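Local coordinates for protein blue-light receptor of the BLUF-family (Rhodobacter sphaeroides, PDB 2BYC) that binds a flavin in its BLUF domain and probably serves as a blue-light photoreceptor in bacterial signalling, at residues M2-L16 with Y45-S59. Numbering follows the deposited sequence. Where two conformers were deposited one is given.
Sequences MDELVSLTYRSRVRL and YNGVHFVQTIEGPRS. With FMN (flavin mononucleotide), chain C.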
ATOM      1  N   MET A   2       2.678  -2.635 -21.359  1.00 24.33           N
ATOM      2  CA  MET A   2       2.941  -1.505 -20.516  1.00 27.66           C
ATOM      3  C   MET A   2       1.689  -1.010 -19.863  1.00 27.64           C
ATOM      4  O   MET A   2       1.761  -0.256 -18.879  1.00 29.12           O
ATOM      5  CB  MET A   2       3.492  -0.386 -21.375  1.00 27.22           C
ATOM      6  CG  MET A   2       4.974  -0.316 -21.313  1.00 30.56           C
ATOM      7  SD  MET A   2       5.558   1.159 -22.206  1.00 34.65           S
ATOM      8  CE  MET A   2       6.586   0.320 -23.400  1.00 33.52           C
ATOM      9  N   ASP A   3       0.534  -1.423 -20.396  1.00 26.56           N
ATOM     10  CA  ASP A   3      -0.744  -0.896 -19.943  1.00 27.02           C
ATOM     11  C   ASP A   3      -1.505  -1.846 -19.029  1.00 25.74           C
ATOM     12  O   ASP A   3      -2.383  -1.425 -18.289  1.00 24.93           O
ATOM     13  CB  ASP A   3      -1.643  -0.582 -21.160  1.00 29.30           C
ATOM     14  CG  ASP A   3      -1.034   0.485 -22.099  1.00 34.32           C
ATOM     15  OD1 ASP A   3      -1.433   0.561 -23.304  1.00 36.27           O
ATOM     16  OD2 ASP A   3      -0.164   1.253 -21.615  1.00 40.29           O
ATOM     17  N   GLU A   4      -1.221  -3.127 -19.122  1.00 23.66           N
ATOM     18  CA  GLU A   4      -1.977  -4.118 -18.374  1.00 23.38           C
ATOM     19  C   GLU A   4      -2.010  -3.712 -16.869  1.00 21.39           C
ATOM     20  O   GLU A   4      -1.051  -3.132 -16.378  1.00 19.09           O
ATOM     21  CB  GLU A   4      -1.314  -5.479 -18.583  1.00 24.34           C
ATOM     22  CG  GLU A   4      -2.210  -6.660 -18.273  1.00 30.05           C
ATOM     23  CD  GLU A   4      -2.405  -6.927 -16.744  1.00 36.61           C
ATOM     24  OE1 GLU A   4      -1.413  -7.275 -16.053  1.00 42.66           O
ATOM     25  OE2 GLU A   4      -3.530  -6.790 -16.232  1.00 34.53           O
ATOM     26  N   LEU A   5      -3.108  -3.995 -16.166  1.00 20.36           N
ATOM     27  CA  LEU A   5      -3.221  -3.600 -14.779  1.00 21.13           C
ATOM     28  C   LEU A   5      -2.449  -4.603 -13.916  1.00 18.33           C
ATOM     29  O   LEU A   5      -2.640  -5.822 -14.024  1.00 17.43           O
ATOM     30  CB  LEU A   5      -4.698  -3.584 -14.405  1.00 23.13           C
ATOM     31  CG  LEU A   5      -5.319  -2.933 -13.153  1.00 25.64           C
ATOM     32  CD1 LEU A   5      -5.149  -1.450 -13.158  1.00 24.50           C
ATOM     33  CD2 LEU A   5      -6.796  -3.176 -13.257  1.00 23.43           C
ATOM     34  N   VAL A   6      -1.616  -4.073 -13.039  1.00 16.13           N
ATOM     35  CA  VAL A   6      -0.897  -4.925 -12.059  1.00 13.88           C
ATOM     36  C   VAL A   6      -1.131  -4.471 -10.616  1.00 12.84           C
ATOM     37  O   VAL A   6      -1.595  -3.413 -10.405  1.00 12.19           O
ATOM     38  CB  VAL A   6       0.578  -4.967 -12.372  1.00 12.47           C
ATOM     39  CG1 VAL A   6       0.834  -5.790 -13.672  1.00 11.68           C
ATOM     40  CG2 VAL A   6       1.162  -3.540 -12.408  1.00 13.21           C
ATOM     41  N   SER A   7      -0.836  -5.323  -9.640  1.00 12.00           N
ATOM     42  CA  SER A   7      -0.803  -4.919  -8.229  1.00 12.37           C
ATOM     43  C   SER A   7       0.579  -5.247  -7.687  1.00 11.95           C
ATOM     44  O   SER A   7       0.982  -6.413  -7.759  1.00 13.43           O
ATOM     45  CB  SER A   7      -1.872  -5.724  -7.433  0.70 10.52           C
ATOM     46  OG  SER A   7      -1.912  -5.329  -6.052  0.70  9.87           O
ATOM     47  N   LEU A   8       1.285  -4.284  -7.113  1.00 11.65           N
ATOM     48  CA  LEU A   8       2.551  -4.594  -6.422  1.00 13.34           C
ATOM     49  C   LEU A   8       2.433  -4.334  -4.947  1.00 12.23           C
ATOM     50  O   LEU A   8       1.838  -3.350  -4.590  1.00 13.94           O
ATOM     51  CB  LEU A   8       3.651  -3.670  -6.977  1.00 11.56           C
ATOM     52  CG  LEU A   8       5.111  -3.782  -6.649  1.00 17.11           C
ATOM     53  CD1 LEU A   8       5.656  -3.096  -7.879  1.00 25.80           C
ATOM     54  CD2 LEU A   8       5.359  -2.855  -5.459  1.00 16.95           C
ATOM     55  N   THR A   9       3.000  -5.205  -4.113  1.00 12.15           N
ATOM     56  CA  THR A   9       2.976  -4.985  -2.669  1.00 12.07           C
ATOM     57  C   THR A   9       4.414  -5.175  -2.234  1.00 11.64           C
ATOM     58  O   THR A   9       5.022  -6.132  -2.665  1.00 10.46           O
ATOM     59  CB  THR A   9       2.177  -6.126  -1.991  1.00  9.72           C
ATOM     60  OG1 THR A   9       0.818  -5.975  -2.389  1.00 13.40           O
ATOM     61  CG2 THR A   9       2.205  -5.998  -0.538  1.00  5.30           C
ATOM     62  N   TYR A  10       4.920  -4.239  -1.406  1.00 11.49           N
ATOM     63  CA  TYR A  10       6.252  -4.282  -0.865  1.00 11.80           C
ATOM     64  C   TYR A  10       6.150  -3.979   0.624  1.00 12.02           C
ATOM     65  O   TYR A  10       5.165  -3.484   1.115  1.00 11.31           O
ATOM     66  CB  TYR A  10       7.196  -3.273  -1.625  1.00 12.02           C
ATOM     67  CG  TYR A  10       6.868  -1.859  -1.253  1.00 13.62           C
ATOM     68  CD1 TYR A  10       7.245  -1.368  -0.018  1.00 14.91           C
ATOM     69  CD2 TYR A  10       6.212  -0.995  -2.147  1.00 11.78           C
ATOM     70  CE1 TYR A  10       6.916  -0.102   0.357  1.00 18.49           C
ATOM     71  CE2 TYR A  10       5.890   0.305  -1.774  1.00 12.56           C
ATOM     72  CZ  TYR A  10       6.278   0.742  -0.540  1.00 15.24           C
ATOM     73  OH  TYR A  10       5.994   1.989  -0.076  1.00 18.46           O
ATOM     74  N   ARG A  11       7.178  -4.348   1.346  1.00 14.98           N
ATOM     75  CA  ARG A  11       7.283  -4.129   2.787  1.00 14.87           C
ATOM     76  C   ARG A  11       8.546  -3.340   2.915  1.00 15.59           C
ATOM     77  O   ARG A  11       9.498  -3.600   2.158  1.00 14.40           O
ATOM     78  CB  ARG A  11       7.503  -5.482   3.456  1.00 16.08           C
ATOM     79  CG  ARG A  11       7.408  -5.435   4.944  1.00 19.86           C
ATOM     80  CD  ARG A  11       7.502  -6.838   5.560  1.00 27.28           C
ATOM     81  NE  ARG A  11       8.862  -7.316   5.482  1.00 33.37           N
ATOM     82  CZ  ARG A  11       9.701  -7.359   6.510  1.00 34.68           C
ATOM     83  NH1 ARG A  11       9.290  -6.994   7.723  1.00 37.81           N
ATOM     84  NH2 ARG A  11      10.940  -7.801   6.326  1.00 35.07           N
ATOM     85  N   SER A  12       8.546  -2.344   3.814  1.00 15.56           N
ATOM     86  CA  SER A  12       9.763  -1.567   4.149  1.00 16.46           C
ATOM     87  C   SER A  12       9.796  -1.293   5.589  1.00 16.88           C
ATOM     88  O   SER A  12       8.780  -1.414   6.261  1.00 16.99           O
ATOM     89  CB  SER A  12       9.828  -0.234   3.421  1.00 15.23           C
ATOM     90  OG  SER A  12       8.769   0.588   3.779  1.00 14.08           O
ATOM     91  N   ARG A  13      10.989  -0.946   6.076  1.00 18.02           N
ATOM     92  CA  ARG A  13      11.156  -0.447   7.433  1.00 20.22           C
ATOM     93  C   ARG A  13      10.973   1.023   7.487  1.00 19.60           C
ATOM     94  O   ARG A  13      11.597   1.777   6.738  1.00 20.81           O
ATOM     95  CB  ARG A  13      12.579  -0.665   7.916  1.00 20.19           C
ATOM     96  CG  ARG A  13      12.760  -1.896   8.658  1.00 29.04           C
ATOM     97  CD  ARG A  13      13.151  -1.612  10.104  1.00 37.27           C
ATOM     98  NE  ARG A  13      12.845  -2.802  10.906  1.00 43.09           N
ATOM     99  CZ  ARG A  13      12.841  -2.824  12.232  1.00 44.02           C
ATOM    100  NH1 ARG A  13      13.128  -1.701  12.915  1.00 42.13           N
ATOM    101  NH2 ARG A  13      12.510  -3.951  12.864  1.00 44.10           N
ATOM    102  N   VAL A  14      10.160   1.428   8.431  1.00 22.06           N
ATOM    103  CA  VAL A  14       9.912   2.834   8.686  1.00 23.70           C
ATOM    104  C   VAL A  14      11.182   3.590   9.033  1.00 25.49           C
ATOM    105  O   VAL A  14      11.992   3.109   9.778  1.00 26.26           O
ATOM    106  CB  VAL A  14       8.894   2.943   9.790  1.00 22.86           C
ATOM    107  CG1 VAL A  14       8.961   4.236  10.469  1.00 25.56           C
ATOM    108  CG2 VAL A  14       7.522   2.729   9.174  1.00 23.16           C
ATOM    109  N   ARG A  15      11.361   4.764   8.461  1.00 27.60           N
ATOM    110  CA  ARG A  15      12.478   5.551   8.848  1.00 30.26           C
ATOM    111  C   ARG A  15      12.075   7.026   8.944  1.00 30.53           C
ATOM    112  O   ARG A  15      12.539   7.899   8.178  1.00 30.86           O
ATOM    113  CB  ARG A  15      13.615   5.314   7.882  1.00 30.91           C
ATOM    114  CG  ARG A  15      14.907   5.729   8.455  1.00 35.41           C
ATOM    115  CD  ARG A  15      15.768   6.253   7.342  1.00 42.00           C
ATOM    116  NE  ARG A  15      17.132   6.389   7.794  1.00 44.89           N
ATOM    117  CZ  ARG A  15      18.178   6.512   6.990  1.00 46.26           C
ATOM    118  NH1 ARG A  15      18.009   6.518   5.653  1.00 43.39           N
ATOM    119  NH2 ARG A  15      19.386   6.653   7.544  1.00 44.09           N
ATOM    120  N   LEU A  16      11.212   7.287   9.922  1.00 31.18           N
ATOM    121  CA  LEU A  16      10.472   8.558  10.032  1.00 31.64           C
ATOM    122  C   LEU A  16      11.044   9.478  11.121  1.00 32.65           C
ATOM    123  O   LEU A  16      11.155   9.077  12.256  1.00 32.17           O
ATOM    124  CB  LEU A  16       9.036   8.227  10.400  1.00 30.23           C
ATOM    125  CG  LEU A  16       8.229   7.366   9.446  1.00 28.26           C
ATOM    126  CD1 LEU A  16       6.818   7.414   9.932  1.00 27.45           C
ATOM    127  CD2 LEU A  16       8.327   7.998   8.100  1.00 20.14           C
ATOM    128  N   TYR A  45       0.646   1.018   8.016  1.00 14.89           N
ATOM    129  CA  TYR A  45       1.701   1.574   8.795  1.00 18.21           C
ATOM    130  C   TYR A  45       1.472   1.093  10.249  1.00 19.00           C
ATOM    131  O   TYR A  45       0.389   1.291  10.755  1.00 21.94           O
ATOM    132  CB  TYR A  45       1.734   3.073   8.645  1.00 18.72           C
ATOM    133  CG  TYR A  45       2.559   3.724   9.735  1.00 20.25           C
ATOM    134  CD1 TYR A  45       3.953   3.668   9.726  1.00 21.13           C
ATOM    135  CD2 TYR A  45       1.914   4.356  10.799  1.00 18.46           C
ATOM    136  CE1 TYR A  45       4.702   4.254  10.766  1.00 17.72           C
ATOM    137  CE2 TYR A  45       2.625   4.930  11.806  1.00 19.43           C
ATOM    138  CZ  TYR A  45       3.987   4.865  11.809  1.00 21.42           C
ATOM    139  OH  TYR A  45       4.623   5.466  12.891  1.00 23.13           O
ATOM    140  N   ASN A  46       2.458   0.445  10.894  1.00 18.84           N
ATOM    141  CA  ASN A  46       2.225  -0.108  12.281  1.00 19.18           C
ATOM    142  C   ASN A  46       3.231   0.472  13.208  1.00 20.34           C
ATOM    143  O   ASN A  46       3.316   0.053  14.359  1.00 20.43           O
ATOM    144  CB  ASN A  46       2.382  -1.631  12.299  1.00 18.74           C
ATOM    145  CG  ASN A  46       3.824  -2.088  12.006  1.00 17.20           C
ATOM    146  OD1 ASN A  46       4.147  -3.245  12.093  1.00 23.42           O
ATOM    147  ND2 ASN A  46       4.646  -1.194  11.651  1.00  9.92           N
ATOM    148  N   GLY A  47       3.969   1.452  12.715  1.00 20.95           N
ATOM    149  CA  GLY A  47       4.963   2.109  13.523  1.00 20.73           C
ATOM    150  C   GLY A  47       6.368   1.588  13.277  1.00 22.03           C
ATOM    151  O   GLY A  47       7.322   2.227  13.671  1.00 22.50           O
ATOM    152  N   VAL A  48       6.499   0.438  12.636  1.00 20.06           N
ATOM    153  CA  VAL A  48       7.831  -0.153  12.432  1.00 20.16           C
ATOM    154  C   VAL A  48       8.127  -0.449  10.978  1.00 18.58           C
ATOM    155  O   VAL A  48       9.254  -0.313  10.538  1.00 19.54           O
ATOM    156  CB  VAL A  48       7.949  -1.461  13.247  1.00 18.90           C
ATOM    157  CG1 VAL A  48       9.317  -2.114  13.164  1.00 19.37           C
ATOM    158  CG2 VAL A  48       7.584  -1.174  14.716  1.00 21.60           C
ATOM    159  N   HIS A  49       7.103  -0.897  10.268  1.00 17.03           N
ATOM    160  CA  HIS A  49       7.209  -1.362   8.881  1.00 16.24           C
ATOM    161  C   HIS A  49       6.082  -0.644   8.129  1.00 14.43           C
ATOM    162  O   HIS A  49       5.146  -0.241   8.760  1.00 14.97           O
ATOM    163  CB  HIS A  49       6.922  -2.839   8.823  1.00 17.58           C
ATOM    164  CG  HIS A  49       8.070  -3.663   9.311  1.00 17.69           C
ATOM    165  ND1 HIS A  49       9.294  -3.667   8.665  1.00 24.25           N
ATOM    166  CD2 HIS A  49       8.226  -4.416  10.419  1.00 13.57           C
ATOM    167  CE1 HIS A  49      10.130  -4.452   9.321  1.00 20.45           C
ATOM    168  NE2 HIS A  49       9.500  -4.925  10.384  1.00 19.57           N
ATOM    169  N   PHE A  50       6.233  -0.395   6.834  1.00 13.84           N
ATOM    170  CA  PHE A  50       5.063  -0.061   5.946  1.00 12.40           C
ATOM    171  C   PHE A  50       4.890  -1.266   5.093  1.00 12.90           C
ATOM    172  O   PHE A  50       5.876  -1.957   4.750  1.00 12.78           O
ATOM    173  CB  PHE A  50       5.517   1.009   4.976  1.00 11.25           C
ATOM    174  CG  PHE A  50       5.639   2.386   5.554  1.00 14.53           C
ATOM    175  CD1 PHE A  50       6.863   3.080   5.527  1.00 16.40           C
ATOM    176  CD2 PHE A  50       4.554   3.023   6.114  1.00 15.91           C
ATOM    177  CE1 PHE A  50       6.944   4.416   6.023  1.00 13.15           C
ATOM    178  CE2 PHE A  50       4.654   4.314   6.620  1.00 17.81           C
ATOM    179  CZ  PHE A  50       5.875   5.008   6.545  1.00 14.02           C
ATOM    180  N   VAL A  51       3.631  -1.555   4.765  1.00 12.16           N
ATOM    181  CA  VAL A  51       3.307  -2.512   3.697  1.00 13.13           C
ATOM    182  C   VAL A  51       2.468  -1.668   2.768  1.00 11.34           C
ATOM    183  O   VAL A  51       1.539  -1.050   3.184  1.00  8.61           O
ATOM    184  CB  VAL A  51       2.576  -3.773   4.228  1.00 14.09           C
ATOM    185  CG1 VAL A  51       2.147  -4.627   3.074  1.00 12.05           C
ATOM    186  CG2 VAL A  51       3.588  -4.636   5.129  1.00 11.94           C
ATOM    187  N   GLN A  52       2.898  -1.569   1.513  1.00 13.69           N
ATOM    188  CA  GLN A  52       2.161  -0.789   0.525  1.00 12.61           C
ATOM    189  C   GLN A  52       1.728  -1.654  -0.656  1.00 12.65           C
ATOM    190  O   GLN A  52       2.496  -2.459  -1.128  1.00 12.63           O
ATOM    191  CB  GLN A  52       2.929   0.479   0.096  1.00 13.32           C
ATOM    192  CG  GLN A  52       2.010   1.342  -0.696  1.00 11.30           C
ATOM    193  CD  GLN A  52       2.659   2.612  -1.145  1.00 14.13           C
ATOM    194  OE1 GLN A  52       3.861   2.680  -1.410  1.00 13.77           O
ATOM    195  NE2 GLN A  52       1.861   3.629  -1.235  1.00 15.25           N
ATOM    196  N   THR A  53       0.463  -1.503  -1.063  1.00 12.37           N
ATOM    197  CA  THR A  53      -0.056  -2.133  -2.269  1.00 12.84           C
ATOM    198  C   THR A  53      -0.454  -1.032  -3.213  1.00 12.15           C
ATOM    199  O   THR A  53      -1.234  -0.166  -2.803  1.00 12.57           O
ATOM    200  CB  THR A  53      -1.311  -2.869  -1.943  1.00 13.85           C
ATOM    201  OG1 THR A  53      -0.972  -4.001  -1.129  1.00 17.73           O
ATOM    202  CG2 THR A  53      -1.989  -3.364  -3.246  1.00 15.52           C
ATOM    203  N   ILE A  54       0.077  -1.033  -4.431  1.00 10.84           N
ATOM    204  CA  ILE A  54      -0.356  -0.026  -5.433  1.00 12.64           C
ATOM    205  C   ILE A  54      -0.767  -0.779  -6.620  1.00 11.12           C
ATOM    206  O   ILE A  54      -0.178  -1.840  -6.920  1.00  9.45           O
ATOM    207  CB  ILE A  54       0.831   0.882  -5.881  1.00 14.64           C
ATOM    208  CG1 ILE A  54       1.999  -0.004  -6.318  1.00 14.54           C
ATOM    209  CG2 ILE A  54       1.200   1.897  -4.778  1.00 11.31           C
ATOM    210  CD1 ILE A  54       3.229   0.706  -6.736  1.00 13.07           C
ATOM    211  N   GLU A  55      -1.807  -0.305  -7.285  1.00 11.52           N
ATOM    212  CA  GLU A  55      -2.323  -1.090  -8.426  1.00 12.88           C
ATOM    213  C   GLU A  55      -2.636  -0.075  -9.501  1.00 11.95           C
ATOM    214  O   GLU A  55      -2.984   1.040  -9.228  1.00 11.04           O
ATOM    215  CB  GLU A  55      -3.545  -1.870  -8.077  1.00 15.98           C
ATOM    216  CG  GLU A  55      -4.584  -1.052  -7.419  1.00 20.74           C
ATOM    217  CD  GLU A  55      -5.657  -1.904  -6.789  1.00 26.01           C
ATOM    218  OE1 GLU A  55      -5.451  -3.111  -6.676  1.00 26.11           O
ATOM    219  OE2 GLU A  55      -6.706  -1.352  -6.420  1.00 23.44           O
ATOM    220  N   GLY A  56      -2.399  -0.447 -10.722  1.00 13.24           N
ATOM    221  CA  GLY A  56      -2.579   0.469 -11.834  1.00 13.20           C
ATOM    222  C   GLY A  56      -1.855  -0.082 -13.042  1.00 13.05           C
ATOM    223  O   GLY A  56      -1.443  -1.187 -13.017  1.00 15.32           O
ATOM    224  N   PRO A  57      -1.725   0.697 -14.119  1.00 14.07           N
ATOM    225  CA  PRO A  57      -0.953   0.294 -15.329  1.00 13.23           C
ATOM    226  C   PRO A  57       0.494  -0.216 -14.984  1.00 13.05           C
ATOM    227  O   PRO A  57       1.264   0.454 -14.240  1.00 10.28           O
ATOM    228  CB  PRO A  57      -0.869   1.578 -16.165  1.00 13.34           C
ATOM    229  CG  PRO A  57      -1.957   2.581 -15.578  1.00 14.40           C
ATOM    230  CD  PRO A  57      -2.442   2.003 -14.224  1.00 14.52           C
ATOM    231  N   ARG A  58       0.931  -1.307 -15.610  1.00 14.87           N
ATOM    232  CA  ARG A  58       2.265  -1.875 -15.257  1.00 16.06           C
ATOM    233  C   ARG A  58       3.347  -0.776 -15.246  1.00 17.62           C
ATOM    234  O   ARG A  58       4.213  -0.713 -14.318  1.00 14.59           O
ATOM    235  CB  ARG A  58       2.678  -3.005 -16.221  1.00 16.76           C
ATOM    236  CG  ARG A  58       4.111  -3.490 -15.956  1.00 16.60           C
ATOM    237  CD  ARG A  58       4.164  -5.072 -15.802  1.00 26.35           C
ATOM    238  NE  ARG A  58       3.375  -5.530 -16.866  1.00 22.17           N
ATOM    239  CZ  ARG A  58       2.599  -6.582 -16.959  1.00 21.42           C
ATOM    240  NH1 ARG A  58       2.488  -7.533 -16.044  1.00 21.45           N
ATOM    241  NH2 ARG A  58       1.907  -6.636 -18.074  1.00 21.24           N
ATOM    242  N   SER A  59       3.305   0.079 -16.276  1.00 18.38           N
ATOM    243  CA  SER A  59       4.299   1.118 -16.463  1.00 19.68           C
ATOM    244  C   SER A  59       4.204   2.188 -15.386  1.00 19.75           C
ATOM    245  O   SER A  59       5.256   2.678 -14.912  1.00 20.49           O
ATOM    246  CB  SER A  59       4.155   1.800 -17.801  1.00 22.95           C
ATOM    247  OG  SER A  59       2.828   2.335 -17.848  1.00 24.42           O
TER
HETATM  248  N1  FMN C1137       4.267   8.985  -3.299  1.00 14.81           N
HETATM  249  C2  FMN C1137       3.239   8.833  -4.203  1.00 15.02           C
HETATM  250  O2  FMN C1137       3.061   9.692  -5.099  1.00 16.31           O
HETATM  251  N3  FMN C1137       2.400   7.769  -4.145  1.00 11.79           N
HETATM  252  C4  FMN C1137       2.598   6.885  -3.143  1.00 11.74           C
HETATM  253  O4  FMN C1137       1.913   5.914  -3.111  1.00 15.02           O
HETATM  254  C4A FMN C1137       3.634   7.020  -2.213  1.00 11.08           C
HETATM  255  N5  FMN C1137       3.797   6.083  -1.207  1.00 12.75           N
HETATM  256  C5A FMN C1137       4.879   6.161  -0.317  1.00 14.51           C
HETATM  257  C6  FMN C1137       5.070   5.210   0.660  1.00 12.21           C
HETATM  258  C7  FMN C1137       6.101   5.295   1.608  1.00 12.14           C
HETATM  259  C7M FMN C1137       6.376   4.141   2.581  1.00 11.11           C
HETATM  260  C8  FMN C1137       6.969   6.363   1.525  1.00 13.47           C
HETATM  261  C8M FMN C1137       8.157   6.506   2.462  1.00 11.88           C
HETATM  262  C9  FMN C1137       6.797   7.328   0.534  1.00 12.89           C
HETATM  263  C9A FMN C1137       5.727   7.219  -0.407  1.00 14.00           C
HETATM  264  N10 FMN C1137       5.526   8.195  -1.408  1.00 14.25           N
HETATM  265  C10 FMN C1137       4.481   8.064  -2.315  1.00 14.66           C
HETATM  266  C1' FMN C1137       6.203   9.524  -1.363  1.00 19.84           C
HETATM  267  C2' FMN C1137       7.042   9.500  -2.619  1.00 26.05           C
HETATM  268  O2' FMN C1137       8.196   8.844  -2.177  1.00 24.88           O
HETATM  269  C3' FMN C1137       7.363  10.868  -3.245  1.00 30.03           C
HETATM  270  O3' FMN C1137       8.294  11.517  -2.439  1.00 34.64           O
HETATM  271  C4' FMN C1137       6.195  11.813  -3.476  1.00 34.70           C
HETATM  272  O4' FMN C1137       5.293  11.384  -4.518  1.00 35.95           O
HETATM  273  C5' FMN C1137       6.739  13.178  -3.908  1.00 39.41           C
HETATM  274  O5' FMN C1137       6.777  14.205  -2.915  1.00 42.74           O
HETATM  275  P   FMN C1137       7.011  15.662  -3.542  1.00 42.58           P
HETATM  276  O1P FMN C1137       6.905  16.761  -2.472  1.00 39.15           O
HETATM  277  O2P FMN C1137       8.423  15.599  -4.108  1.00 39.08           O
HETATM  278  O3P FMN C1137       5.935  15.727  -4.598  1.00 34.25           O
HETATM  279  O   HOH W   1      11.187   0.913  12.116  1.00 29.45           O
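The phenol of Y10 meets the amide oxygen of Q52 at short range, OH to OE1 2.6 Å, while the NE2 of the same amide donates to the flavin: this is the Tyr-Gln-flavin hydrogen-bond network of BLUF domains, on the sheet of their ferredoxin-like fold. Y10 and Q52 form a hydrogen-bonded pair of antiparallel strands 5-14 and 49-55, and both side chains lie on the sheet face that carries FMN. With chi1 at 72° the Y10 ring is tucked over its own backbone, which brings it beside the Q52 chain; ring and amide planes stand 84° apart. The hydroxyl approaches OE1 from above the amide plane. Q52 NE2 is shared between FMN O4 at 3.0 Å and FMN N5 at 3.1 Å, so three bonds fix the rotation of the amide. A phenylalanine in place of Y10 would probably leave OE1 without this donor and the amide freer to flip. Further along the same face, the F50 ring is held between two methyls: V14 CG2 makes a CH-pi contact 3.7 Å from its centroid, and FMN C7M lies over the opposite face. S12 OG, bonded to H74, touches that ring's edge. On the other face of the sheet, R11 NH1 lies over one face of the H49 imidazole, 3.1 Å from H49 CE1, with the two planes 43° apart. Where the chain turns into helix 58-69, R58 N donates to E4 O at 2.8 Å, and M2 O accepts S59 N and S59 OG from opposite faces of its carbonyl plane.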